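Local coordinates for protein LRIM1 (Anopheles gambiae, PDB 3O53) that regulates complement-like immunity in the malaria mosquito as part of a heterodimeric complex with APL1C, and is represented here by its leucine-rich repeat domain, at residues Leu39-Gly43 with Asn44-Gln48; Ser47-Ser50 with Ala51-Ala55; Leu95-Gly98 with Pro99-Thr103; Leu174-Tyr178 with Asn179-Asp183; Val227-Glu230 with Lys231-Phe235. One frame throughout, in Å; residues are numbered along the deposited sequence.

Contact 1: residues Leu39-Gly43 with Asn44-Gln48. With NAG (2-acetamido-2-deoxy-beta-D-glucopyranose), chain C.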
loop_
_atom_site.group_PDB
_atom_site.type_symbol
_atom_site.label_atom_id
_atom_site.label_comp_id
_atom_site.label_asym_id
_atom_site.label_seq_id
_atom_site.Cartn_x
_atom_site.Cartn_y
_atom_site.Cartn_z
ATOM N N LEU A 39 10.407 -23.095 -5.810
ATOM C CA LEU A 39 11.665 -23.223 -5.084
ATOM C C LEU A 39 11.613 -22.361 -3.834
ATOM O O LEU A 39 11.320 -21.168 -3.902
ATOM C CB LEU A 39 12.848 -22.797 -5.956
ATOM C CG LEU A 39 14.213 -22.869 -5.265
ATOM C CD1 LEU A 39 14.479 -24.280 -4.760
ATOM C CD2 LEU A 39 15.351 -22.410 -6.194
ATOM N N ASP A 40 11.919 -22.969 -2.698
ATOM C CA ASP A 40 11.876 -22.286 -1.416
ATOM C C ASP A 40 13.277 -22.214 -0.820
ATOM O O ASP A 40 13.863 -23.233 -0.464
ATOM C CB ASP A 40 10.925 -23.027 -0.471
ATOM C CG ASP A 40 10.847 -22.391 0.899
ATOM O OD1 ASP A 40 11.348 -21.259 1.062
ATOM O OD2 ASP A 40 10.281 -23.025 1.815
ATOM N N LEU A 41 13.816 -21.001 -0.731
ATOM C CA LEU A 41 15.154 -20.784 -0.189
ATOM C C LEU A 41 15.120 -19.992 1.113
ATOM O O LEU A 41 16.134 -19.436 1.535
ATOM C CB LEU A 41 16.024 -20.038 -1.207
ATOM C CG LEU A 41 16.123 -20.681 -2.589
ATOM C CD1 LEU A 41 17.061 -19.884 -3.480
ATOM C CD2 LEU A 41 16.590 -22.122 -2.478
ATOM N N SER A 42 13.956 -19.940 1.748
ATOM C CA SER A 42 13.770 -19.095 2.925
ATOM C C SER A 42 14.618 -19.543 4.109
ATOM O O SER A 42 14.946 -20.721 4.240
ATOM C CB SER A 42 12.295 -19.080 3.330
ATOM O OG SER A 42 11.780 -20.396 3.409
ATOM N N GLY A 43 14.974 -18.592 4.967
ATOM C CA GLY A 43 15.621 -18.901 6.232
ATOM C C GLY A 43 17.136 -18.974 6.183
ATOM O O GLY A 43 17.792 -19.075 7.217
ATOM N N ASN A 44 17.699 -18.919 4.984
ATOM C CA ASN A 44 19.142 -19.030 4.822
ATOM C C ASN A 44 19.841 -17.683 4.946
ATOM O O ASN A 44 19.184 -16.650 5.056
ATOM C CB ASN A 44 19.444 -19.673 3.481
ATOM C CG ASN A 44 19.028 -21.125 3.440
ATOM O OD1 ASN A 44 19.547 -21.951 4.189
ATOM N ND2 ASN A 44 18.079 -21.444 2.570
ATOM N N PRO A 45 21.181 -17.697 4.958
ATOM C CA PRO A 45 21.996 -16.481 5.010
ATOM C C PRO A 45 22.436 -15.995 3.634
ATOM O O PRO A 45 23.490 -15.369 3.523
ATOM C CB PRO A 45 23.221 -16.930 5.801
ATOM C CG PRO A 45 23.368 -18.384 5.471
ATOM C CD PRO A 45 22.000 -18.913 5.117
ATOM N N LEU A 46 21.655 -16.289 2.600
ATOM C CA LEU A 46 21.998 -15.852 1.253
ATOM C C LEU A 46 22.009 -14.328 1.168
ATOM O O LEU A 46 21.062 -13.668 1.588
ATOM C CB LEU A 46 21.014 -16.420 0.235
ATOM C CG LEU A 46 20.983 -17.942 0.136
ATOM C CD1 LEU A 46 19.901 -18.397 -0.825
ATOM C CD2 LEU A 46 22.344 -18.471 -0.295
ATOM N N SER A 47 23.087 -13.777 0.622
ATOM C CA SER A 47 23.239 -12.335 0.517
ATOM C C SER A 47 22.998 -11.872 -0.910
ATOM O O SER A 47 22.919 -10.676 -1.176
ATOM C CB SER A 47 24.637 -11.910 0.962
ATOM O OG SER A 47 25.602 -12.276 -0.010
ATOM N N GLN A 48 22.885 -12.817 -1.834
ATOM C CA GLN A 48 22.587 -12.461 -3.211
ATOM C C GLN A 48 22.199 -13.675 -4.037
ATOM O O GLN A 48 22.571 -14.803 -3.731
ATOM C CB GLN A 48 23.784 -11.753 -3.848
ATOM C CG GLN A 48 25.121 -12.383 -3.509
ATOM C CD GLN A 48 26.291 -11.555 -4.000
ATOM O OE1 GLN A 48 26.479 -11.374 -5.203
ATOM N NE2 GLN A 48 27.090 -11.050 -3.066
HETATM C C1 NAG C . 7.910 -18.262 2.144
HETATM C C2 NAG C . 6.399 -18.413 2.170
HETATM C C3 NAG C . 5.857 -17.926 3.505
HETATM C C4 NAG C . 6.601 -18.575 4.663
HETATM C C5 NAG C . 8.104 -18.417 4.504
HETATM C C6 NAG C . 8.834 -19.171 5.608
HETATM C C7 NAG C . 5.119 -18.081 0.120
HETATM C C8 NAG C . 4.634 -17.050 -0.848
HETATM N N2 NAG C . 5.828 -17.595 1.131
HETATM O O3 NAG C . 4.477 -18.180 3.558
HETATM O O4 NAG C . 6.206 -17.944 5.848
HETATM O O5 NAG C . 8.505 -18.913 3.245
HETATM O O6 NAG C . 8.548 -20.548 5.485
HETATM O O7 NAG C . 4.862 -19.277 -0.036
#
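Leu41, Ser42 and Gly43 carry the chain from the end of strand 38-40 round to Asn44. Asp40, the last strand residue, prepares the bend. Its OD1 accepts from Ser42 N at 3.0 Å, which makes an Asx turn, and Ser42 OG donates to the same oxygen. Leu41 comes next and meets the second half twice. Its carbonyl O accepts from Asn44 ND2 at 3.0 Å, with the donor well above the carbonyl plane. Its CD1 lies 4.2 Å from Leu46 CD1, and these two leucine side chains meet at a slant inside the coil. Ser42 points the other way. Its OG is 3.6 Å from O5 of an N-acetylglucosamine of the glycan carried by Asn64. Gly43 is the third residue of a type II turn from Leu41 to Asn44. It has a positive phi (89°) and no CB to press on the carbonyl of Ser42. Asn44 has CG anti to its own carbonyl carbon (chi1 -69°), which folds the amide back under the turn. There ND2 also donates to Ile14 O, and OD1 accepts from Val17 N. Both ends of this buried amide are therefore satisfied by backbone. Asn68 repeats the pattern on the next coil by donating to Leu41 O. This is the asparagine ladder of leucine-rich repeats, with Leu41 and Leu46 at core positions.

Contact 2: residues Ser47-Ser50 with Ala51-Ala55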
loop_
_atom_site.group_PDB
_atom_site.type_symbol
_atom_site.label_atom_id
_atom_site.label_comp_id
_atom_site.label_asym_id
_atom_site.label_seq_id
_atom_site.Cartn_x
_atom_site.Cartn_y
_atom_site.Cartn_z
ATOM N N SER A 47 23.087 -13.777 0.622
ATOM C CA SER A 47 23.239 -12.335 0.517
ATOM C C SER A 47 22.998 -11.872 -0.910
ATOM O O SER A 47 22.919 -10.676 -1.176
ATOM C CB SER A 47 24.637 -11.910 0.962
ATOM O OG SER A 47 25.602 -12.276 -0.010
ATOM N N GLN A 48 22.885 -12.817 -1.834
ATOM C CA GLN A 48 22.587 -12.461 -3.211
ATOM C C GLN A 48 22.199 -13.675 -4.037
ATOM O O GLN A 48 22.571 -14.803 -3.731
ATOM C CB GLN A 48 23.784 -11.753 -3.848
ATOM C CG GLN A 48 25.121 -12.383 -3.509
ATOM C CD GLN A 48 26.291 -11.555 -4.000
ATOM O OE1 GLN A 48 26.479 -11.374 -5.203
ATOM N NE2 GLN A 48 27.090 -11.050 -3.066
ATOM N N ILE A 49 21.437 -13.424 -5.090
ATOM C CA ILE A 49 21.097 -14.457 -6.047
ATOM C C ILE A 49 20.892 -13.776 -7.384
ATOM O O ILE A 49 20.350 -12.679 -7.443
ATOM C CB ILE A 49 19.827 -15.227 -5.631
ATOM C CG1 ILE A 49 19.583 -16.400 -6.577
ATOM C CG2 ILE A 49 18.625 -14.297 -5.605
ATOM C CD1 ILE A 49 18.709 -17.499 -5.985
ATOM N N SER A 50 21.331 -14.418 -8.455
ATOM C CA SER A 50 21.226 -13.818 -9.772
ATOM C C SER A 50 20.177 -14.536 -10.599
ATOM O O SER A 50 19.946 -15.732 -10.429
ATOM C CB SER A 50 22.569 -13.880 -10.492
ATOM O OG SER A 50 22.792 -15.173 -11.017
ATOM N N ALA A 51 19.544 -13.795 -11.495
ATOM C CA ALA A 51 18.640 -14.385 -12.465
ATOM C C ALA A 51 19.348 -15.511 -13.221
ATOM O O ALA A 51 18.752 -16.544 -13.496
ATOM C CB ALA A 51 18.147 -13.320 -13.434
ATOM N N ALA A 52 20.625 -15.310 -13.543
ATOM C CA ALA A 52 21.388 -16.306 -14.304
ATOM C C ALA A 52 21.415 -17.650 -13.587
ATOM O O ALA A 52 21.310 -18.699 -14.217
ATOM C CB ALA A 52 22.817 -15.807 -14.552
ATOM N N ASP A 53 21.551 -17.611 -12.266
ATOM C CA ASP A 53 21.517 -18.821 -11.447
ATOM C C ASP A 53 20.197 -19.557 -11.624
ATOM O O ASP A 53 20.141 -20.787 -11.586
ATOM C CB ASP A 53 21.666 -18.468 -9.966
ATOM C CG ASP A 53 22.912 -17.657 -9.675
ATOM O OD1 ASP A 53 23.838 -17.659 -10.513
ATOM O OD2 ASP A 53 22.963 -17.020 -8.601
ATOM N N LEU A 54 19.126 -18.795 -11.799
ATOM C CA LEU A 54 17.789 -19.372 -11.834
ATOM C C LEU A 54 17.288 -19.572 -13.261
ATOM O O LEU A 54 16.233 -20.167 -13.474
ATOM C CB LEU A 54 16.826 -18.474 -11.056
ATOM C CG LEU A 54 17.239 -18.287 -9.597
ATOM C CD1 LEU A 54 16.457 -17.163 -8.951
ATOM C CD2 LEU A 54 17.059 -19.587 -8.828
ATOM N N ALA A 55 18.052 -19.084 -14.233
ATOM C CA ALA A 55 17.635 -19.131 -15.629
ATOM C C ALA A 55 17.227 -20.532 -16.105
ATOM O O ALA A 55 16.265 -20.669 -16.854
ATOM C CB ALA A 55 18.735 -18.574 -16.523
#
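Ser50 and Asp53 form a capping box at the start of the short helix 51-54, and Ile49 packs beside it. Ser50 is the N-cap residue and is the most enclosed by the contact. Its backbone N donates to Asp53 OD2 at 3.1 Å in a nearly straight bond (163°). The N-H comes from above the carboxylate plane, not from its edge. In return Asp53 N points at Ser50 OG, at 3.0 Å. The exact place of that hydroxyl is less sure, because it sits too close to the Asp53 carboxylate in the model. Ser50 O adds weak bonds from Asp53 N and Leu54 N as the helix begins. A chi1 of -55° sets Asp53 CG beside its backbone N, and from there the carboxylate reaches back to Ser50. The box pairs the N-cap amide of Ser50 with this carboxylate and probably gives Asp53 N a partner in Ser50 OG. A carboxylate at this end would probably also interact well with the helix dipole. Ile49 faces the interior of the repeat. Its CG1 lies 4.0 Å from Asp53 OD2, the two side chains crossing at a slant. Leu54 carries the same apolar patch further and rests on Leu79 of the following coil. The Ile49 and Leu54 side chains cross at about a right angle, with Ile49 CD1 3.7 Å from Leu54 CD1.

Contact 3: residues Leu95-Gly98 with Pro99-Thr103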
loop_
_atom_site.group_PDB
_atom_site.type_symbol
_atom_site.label_atom_id
_atom_site.label_comp_id
_atom_site.label_asym_id
_atom_site.label_seq_id
_atom_site.Cartn_x
_atom_site.Cartn_y
_atom_site.Cartn_z
ATOM N N LEU A 95 14.363 -3.426 -6.578
ATOM C CA LEU A 95 13.769 -4.698 -6.947
ATOM C C LEU A 95 13.236 -4.612 -8.368
ATOM O O LEU A 95 12.557 -3.652 -8.717
ATOM C CB LEU A 95 12.631 -5.017 -5.960
ATOM C CG LEU A 95 11.668 -6.169 -6.242
ATOM C CD1 LEU A 95 12.443 -7.469 -6.336
ATOM C CD2 LEU A 95 10.586 -6.228 -5.139
ATOM N N LEU A 96 13.548 -5.612 -9.188
ATOM C CA LEU A 96 13.008 -5.692 -10.540
ATOM C C LEU A 96 12.448 -7.084 -10.799
ATOM O O LEU A 96 13.116 -8.082 -10.552
ATOM C CB LEU A 96 14.101 -5.404 -11.577
ATOM C CG LEU A 96 14.861 -4.088 -11.417
ATOM C CD1 LEU A 96 15.942 -4.237 -10.375
ATOM C CD2 LEU A 96 15.463 -3.641 -12.751
ATOM N N VAL A 97 11.233 -7.156 -11.323
ATOM C CA VAL A 97 10.621 -8.447 -11.581
ATOM C C VAL A 97 9.993 -8.493 -12.973
ATOM O O VAL A 97 9.871 -7.466 -13.644
ATOM C CB VAL A 97 9.608 -8.804 -10.470
ATOM C CG1 VAL A 97 10.302 -8.731 -9.117
ATOM C CG2 VAL A 97 8.414 -7.867 -10.501
ATOM N N GLY A 98 9.612 -9.696 -13.396
ATOM C CA GLY A 98 9.253 -9.966 -14.777
ATOM C C GLY A 98 7.782 -9.844 -15.115
ATOM O O GLY A 98 6.980 -9.394 -14.292
ATOM N N PRO A 99 7.413 -10.270 -16.334
ATOM C CA PRO A 99 6.093 -10.062 -16.941
ATOM C C PRO A 99 4.998 -11.006 -16.438
ATOM O O PRO A 99 3.828 -10.758 -16.724
ATOM C CB PRO A 99 6.341 -10.330 -18.435
ATOM C CG PRO A 99 7.816 -10.640 -18.572
ATOM C CD PRO A 99 8.298 -11.033 -17.226
ATOM N N SER A 100 5.361 -12.062 -15.715
ATOM C CA SER A 100 4.372 -13.029 -15.224
ATOM C C SER A 100 4.046 -12.854 -13.746
ATOM O O SER A 100 3.268 -13.625 -13.176
ATOM C CB SER A 100 4.863 -14.462 -15.451
ATOM O OG SER A 100 4.952 -14.748 -16.830
ATOM N N ILE A 101 4.639 -11.845 -13.122
ATOM C CA ILE A 101 4.400 -11.593 -11.707
ATOM C C ILE A 101 2.937 -11.261 -11.440
ATOM O O ILE A 101 2.356 -10.352 -12.043
ATOM C CB ILE A 101 5.310 -10.465 -11.185
ATOM C CG1 ILE A 101 6.767 -10.912 -11.258
ATOM C CG2 ILE A 101 4.988 -10.126 -9.749
ATOM C CD1 ILE A 101 7.077 -12.128 -10.383
ATOM N N GLU A 102 2.353 -12.014 -10.519
ATOM C CA GLU A 102 0.973 -11.819 -10.107
ATOM C C GLU A 102 0.946 -11.430 -8.636
ATOM O O GLU A 102 0.094 -10.661 -8.216
ATOM C CB GLU A 102 0.160 -13.107 -10.319
ATOM C CG GLU A 102 0.140 -13.607 -11.760
ATOM C CD GLU A 102 -0.619 -14.923 -11.936
ATOM O OE1 GLU A 102 -0.844 -15.644 -10.936
ATOM O OE2 GLU A 102 -0.984 -15.239 -13.088
ATOM N N THR A 103 1.882 -11.964 -7.855
ATOM C CA THR A 103 1.911 -11.712 -6.417
ATOM C C THR A 103 3.325 -11.425 -5.956
ATOM O O THR A 103 4.227 -12.233 -6.162
ATOM C CB THR A 103 1.367 -12.920 -5.623
ATOM O OG1 THR A 103 -0.001 -13.144 -5.979
ATOM C CG2 THR A 103 1.450 -12.659 -4.123
#
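Val97 and Ile101 make a small apolar contact round a type I beta turn, where strand 91-97 ends and the chain heads for strand 103-105. Strand 91-97 belongs to a three-stranded parallel sheet with 73-76 and 113-116. Strand 103-105 belongs to the long run of parallel repeat strands, so the turn leads from one face of the solenoid to the other. The turn runs from Gly98 to Ile101, with Pro99 second and Ser100 third. Val97 CG2 sits 3.5 Å from Ile101 CG1, and the two side chains cross at about a right angle. With chi1 at -65°, the longer branch of Ile101 swings back to the strand. The same CG1 lies 3.4 Å from Gly98 O, so it is wedged against the turn's first carbonyl. Further inside, Val97 also rests on Leu85 and on Cys116, one half of a disulfide with Cys142. Ser100 OG bonds outside the turn, to Ser80 O. The ring of Pro99 at the second turn position probably limits the backbone. No hydrogen bond joins the two halves of the contact. Its direct cohesion is therefore van der Waals packing.

Contact 4: residues Leu174-Tyr178 with Asn179-Asp183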
loop_
_atom_site.group_PDB
_atom_site.type_symbol
_atom_site.label_atom_id
_atom_site.label_comp_id
_atom_site.label_asym_id
_atom_site.label_seq_id
_atom_site.Cartn_x
_atom_site.Cartn_y
_atom_site.Cartn_z
ATOM N N LEU A 174 -6.204 -0.148 -1.452
ATOM C CA LEU A 174 -5.047 0.747 -1.410
ATOM C C LEU A 174 -4.768 1.098 0.051
ATOM O O LEU A 174 -5.573 1.770 0.677
ATOM C CB LEU A 174 -5.339 2.018 -2.225
ATOM C CG LEU A 174 -4.240 3.089 -2.310
ATOM C CD1 LEU A 174 -2.933 2.487 -2.753
ATOM C CD2 LEU A 174 -4.659 4.225 -3.255
ATOM N N ASN A 175 -3.640 0.630 0.595
ATOM C CA ASN A 175 -3.255 0.926 1.973
ATOM C C ASN A 175 -2.080 1.885 1.967
ATOM O O ASN A 175 -1.016 1.558 1.463
ATOM C CB ASN A 175 -2.848 -0.354 2.710
ATOM C CG ASN A 175 -2.837 -0.193 4.234
ATOM O OD1 ASN A 175 -2.747 0.925 4.784
ATOM N ND2 ASN A 175 -2.930 -1.335 4.927
ATOM N N LEU A 176 -2.279 3.068 2.522
ATOM C CA LEU A 176 -1.239 4.087 2.537
ATOM C C LEU A 176 -1.089 4.597 3.963
ATOM O O LEU A 176 -0.564 5.679 4.187
ATOM C CB LEU A 176 -1.612 5.243 1.594
ATOM C CG LEU A 176 -1.476 4.946 0.102
ATOM C CD1 LEU A 176 -2.292 5.929 -0.726
ATOM C CD2 LEU A 176 -0.001 4.977 -0.307
ATOM N N GLN A 177 -1.566 3.807 4.921
ATOM C CA GLN A 177 -1.549 4.200 6.329
ATOM C C GLN A 177 -0.111 4.304 6.839
ATOM O O GLN A 177 0.777 3.598 6.375
ATOM C CB GLN A 177 -2.350 3.195 7.187
ATOM C CG GLN A 177 -1.492 2.091 7.769
ATOM C CD GLN A 177 -2.230 0.783 8.018
ATOM O OE1 GLN A 177 -2.824 0.215 7.108
ATOM N NE2 GLN A 177 -2.150 0.277 9.249
ATOM N N TYR A 178 0.115 5.204 7.791
ATOM C CA TYR A 178 1.428 5.357 8.412
ATOM C C TYR A 178 2.511 5.759 7.414
ATOM O O TYR A 178 3.627 5.236 7.418
ATOM C CB TYR A 178 1.823 4.077 9.150
ATOM C CG TYR A 178 1.080 3.913 10.458
ATOM C CD1 TYR A 178 1.230 4.846 11.468
ATOM C CD2 TYR A 178 0.237 2.829 10.684
ATOM C CE1 TYR A 178 0.558 4.718 12.669
ATOM C CE2 TYR A 178 -0.442 2.689 11.897
ATOM C CZ TYR A 178 -0.269 3.643 12.881
ATOM O OH TYR A 178 -0.911 3.550 14.092
ATOM N N ASN A 179 2.169 6.695 6.545
ATOM C CA ASN A 179 3.173 7.384 5.771
ATOM C C ASN A 179 3.197 8.812 6.301
ATOM O O ASN A 179 2.846 9.045 7.463
ATOM C CB ASN A 179 2.841 7.305 4.283
ATOM C CG ASN A 179 3.266 5.983 3.664
ATOM O OD1 ASN A 179 4.402 5.824 3.241
ATOM N ND2 ASN A 179 2.340 5.032 3.596
ATOM N N PHE A 180 3.596 9.772 5.480
ATOM C CA PHE A 180 3.629 11.155 5.943
ATOM C C PHE A 180 2.934 12.054 4.940
ATOM O O PHE A 180 3.346 13.193 4.714
ATOM C CB PHE A 180 5.081 11.575 6.185
ATOM C CG PHE A 180 5.750 10.750 7.229
ATOM C CD1 PHE A 180 5.605 11.065 8.568
ATOM C CD2 PHE A 180 6.463 9.611 6.884
ATOM C CE1 PHE A 180 6.183 10.271 9.557
ATOM C CE2 PHE A 180 7.048 8.815 7.865
ATOM C CZ PHE A 180 6.903 9.148 9.204
ATOM N N ILE A 181 1.860 11.527 4.353
ATOM C CA ILE A 181 1.168 12.197 3.255
ATOM C C ILE A 181 0.506 13.490 3.726
ATOM O O ILE A 181 -0.374 13.467 4.585
ATOM C CB ILE A 181 0.114 11.255 2.627
ATOM C CG1 ILE A 181 0.825 10.066 1.968
ATOM C CG2 ILE A 181 -0.739 11.998 1.610
ATOM C CD1 ILE A 181 -0.052 8.825 1.850
ATOM N N TYR A 182 0.937 14.621 3.170
ATOM C CA TYR A 182 0.373 15.912 3.560
ATOM C C TYR A 182 -0.538 16.476 2.473
ATOM O O TYR A 182 -1.292 17.425 2.715
ATOM C CB TYR A 182 1.481 16.919 3.907
ATOM C CG TYR A 182 2.177 17.495 2.701
ATOM C CD1 TYR A 182 1.795 18.721 2.175
ATOM C CD2 TYR A 182 3.221 16.815 2.088
ATOM C CE1 TYR A 182 2.433 19.259 1.071
ATOM C CE2 TYR A 182 3.864 17.344 0.978
ATOM C CZ TYR A 182 3.464 18.564 0.475
ATOM O OH TYR A 182 4.106 19.088 -0.622
ATOM N N ASP A 183 -0.500 15.876 1.289
ATOM C CA ASP A 183 -1.325 16.357 0.180
ATOM C C ASP A 183 -1.768 15.214 -0.727
ATOM O O ASP A 183 -0.986 14.320 -1.047
ATOM C CB ASP A 183 -0.539 17.383 -0.645
ATOM C CG ASP A 183 -1.398 18.073 -1.696
ATOM O OD1 ASP A 183 -2.461 18.622 -1.339
ATOM O OD2 ASP A 183 -1.008 18.063 -2.882
#
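Tyr178 leads into Asn179 with a left-handed backbone, phi 61°, which is unusual for a residue with a side chain. Its exposed ring turns outward from the coil. An Asx turn comes before it: Asn175 OD1, at the end of strand 173-175, accepts from Gln177 N at 3.1 Å. Asn179 then reaches back across the bend. Its ND2 donates to Leu176 O at 3.0 Å, and the bond is almost straight (165°). The carbonyl O lies in the plane of the asparagine amide, but the amide nitrogen itself stands well above the plane of the carbonyl. The amide is turned inward, where its other partners belong to the preceding coil. OD1 takes Ile156 N, and ND2 gives a further bond to Leu151 O. The buried amide is thus gripped by three backbone groups. Below it Ile181 points its CD1 at Leu176 CB, 3.9 Å away, and both residues rest on Val159 of strand 158-160. Asn201 of the next coil donates to Leu176 O and accepts from Ile181 N. Stacked asparagines of this kind, each tying its own coil to the one before, are typical of the leucine-rich repeat solenoid.

Contact 5: residues Val227-Glu230 with Lys231-Phe235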
loop_
_atom_site.group_PDB
_atom_site.type_symbol
_atom_site.label_atom_id
_atom_site.label_comp_id
_atom_site.label_asym_id
_atom_site.label_seq_id
_atom_site.Cartn_x
_atom_site.Cartn_y
_atom_site.Cartn_z
ATOM N N VAL A 227 -8.845 19.688 8.804
ATOM C CA VAL A 227 -9.597 20.839 9.282
ATOM C C VAL A 227 -10.886 20.980 8.468
ATOM O O VAL A 227 -11.944 21.295 9.010
ATOM C CB VAL A 227 -8.782 22.136 9.135
ATOM C CG1 VAL A 227 -9.514 23.290 9.794
ATOM C CG2 VAL A 227 -7.379 21.970 9.728
ATOM N N LEU A 228 -10.789 20.738 7.163
ATOM C CA LEU A 228 -11.917 20.920 6.253
ATOM C C LEU A 228 -12.148 19.708 5.363
ATOM O O LEU A 228 -11.220 18.960 5.061
ATOM C CB LEU A 228 -11.685 22.134 5.347
ATOM C CG LEU A 228 -11.544 23.489 6.030
ATOM C CD1 LEU A 228 -11.381 24.592 4.980
ATOM C CD2 LEU A 228 -12.747 23.752 6.924
ATOM N N ILE A 229 -13.395 19.559 4.927
ATOM C CA ILE A 229 -13.812 18.533 3.977
ATOM C C ILE A 229 -14.513 19.222 2.818
ATOM O O ILE A 229 -15.304 20.138 3.032
ATOM C CB ILE A 229 -14.843 17.563 4.609
ATOM C CG1 ILE A 229 -14.243 16.856 5.820
ATOM C CG2 ILE A 229 -15.334 16.540 3.570
ATOM C CD1 ILE A 229 -15.255 16.005 6.619
ATOM N N GLU A 230 -14.238 18.774 1.600
ATOM C CA GLU A 230 -14.889 19.319 0.410
ATOM C C GLU A 230 -16.376 18.981 0.460
ATOM O O GLU A 230 -16.747 17.808 0.491
ATOM C CB GLU A 230 -14.246 18.734 -0.856
ATOM C CG GLU A 230 -15.007 19.024 -2.139
ATOM C CD GLU A 230 -15.194 20.517 -2.377
ATOM O OE1 GLU A 230 -14.180 21.239 -2.471
ATOM O OE2 GLU A 230 -16.351 20.964 -2.466
ATOM N N LYS A 231 -17.227 20.005 0.478
ATOM C CA LYS A 231 -18.661 19.799 0.666
ATOM C C LYS A 231 -19.311 19.078 -0.517
ATOM O O LYS A 231 -20.388 18.511 -0.384
ATOM C CB LYS A 231 -19.364 21.143 0.903
ATOM C CG LYS A 231 -19.259 22.116 -0.265
ATOM C CD LYS A 231 -19.906 23.459 0.053
ATOM C CE LYS A 231 -21.369 23.293 0.426
ATOM N NZ LYS A 231 -22.069 24.599 0.554
ATOM N N ALA A 232 -18.656 19.093 -1.672
ATOM C CA ALA A 232 -19.233 18.494 -2.874
ATOM C C ALA A 232 -19.045 16.975 -2.922
ATOM O O ALA A 232 -19.602 16.306 -3.783
ATOM C CB ALA A 232 -18.633 19.140 -4.123
ATOM N N LEU A 233 -18.256 16.431 -2.005
ATOM C CA LEU A 233 -18.002 14.998 -1.989
ATOM C C LEU A 233 -19.296 14.224 -1.738
ATOM O O LEU A 233 -20.117 14.628 -0.921
ATOM C CB LEU A 233 -16.984 14.652 -0.895
ATOM C CG LEU A 233 -15.521 15.034 -1.125
ATOM C CD1 LEU A 233 -14.702 14.693 0.118
ATOM C CD2 LEU A 233 -14.958 14.315 -2.363
ATOM N N ARG A 234 -19.464 13.113 -2.444
ATOM C CA ARG A 234 -20.594 12.222 -2.238
ATOM C C ARG A 234 -20.103 10.779 -2.186
ATOM O O ARG A 234 -19.309 10.359 -3.022
ATOM C CB ARG A 234 -21.597 12.362 -3.386
ATOM C CG ARG A 234 -22.159 13.756 -3.570
ATOM C CD ARG A 234 -23.168 14.121 -2.490
ATOM N NE ARG A 234 -23.776 15.421 -2.761
ATOM C CZ ARG A 234 -23.269 16.586 -2.363
ATOM N NH1 ARG A 234 -22.145 16.630 -1.659
ATOM N NH2 ARG A 234 -23.889 17.716 -2.665
ATOM N N PHE A 235 -20.569 10.018 -1.206
ATOM C CA PHE A 235 -20.276 8.594 -1.173
ATOM C C PHE A 235 -21.510 7.786 -1.554
ATOM O O PHE A 235 -22.593 8.336 -1.696
ATOM C CB PHE A 235 -19.723 8.198 0.197
ATOM C CG PHE A 235 -18.345 8.750 0.452
ATOM C CD1 PHE A 235 -17.221 8.016 0.115
ATOM C CD2 PHE A 235 -18.180 10.026 0.976
ATOM C CE1 PHE A 235 -15.947 8.529 0.323
ATOM C CE2 PHE A 235 -16.903 10.549 1.183
ATOM C CZ PHE A 235 -15.789 9.796 0.857
#
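Glu230 holds the turn that follows strand 228-229 with both backbone and side chain. Its carbonyl O accepts from Leu233 N at 3.2 Å (165°). Its carboxylate curls over the same turn. OE2 accepts from Ala232 N at 3.1 Å through the anti lone pair, away from the other oxygen. The curl comes from a bend at chi2 (57°). On the inner side Ile229 CG2 lies 4.0 Å from Leu233 CD1, with the side chains about perpendicular. The backbone from Glu230 to Leu233 is a type I beta turn, closed by the Leu233 N bond to Glu230 O, on the back of a leucine-rich repeat coil. Arg234 then grips two carbonyls of the turn. Its NH1 donates to Lys231 O at 2.9 Å, in the carbonyl plane and on a lone pair. It also donates to Leu233 O, from above that carbonyl plane. Asn261 ND2 gives Leu233 O another donor. Ile229 is packed against Leu254 and Phe257 of helix 251-259, which follows strand 241-243.

The contacts follow one another along the chain and along the solenoid. Contacts 1 and 2 share Ser47 and Gln48 and touch, with Leu41 CD1 3.8 Å from Ile49 CD1. Contact 3 has its centre about 15 Å from that of contact 2, with no touch. The centres of contacts 3 and 4 are about 24 Å apart, those of contacts 4 and 5 about 19 Å. Contacts 1 and 4 reach the same long run of repeat strands, through 38-40 and 173-175. Contacts 3 and 5 start from strands 91-97 and 228-229, in two smaller parallel sheets. Contacts 1 and 5 lie on opposite sides of the chain's centre, about 49 Å apart between centres. Contacts 1 and 2 shape one coil; the others shape later coils of the elongated domain.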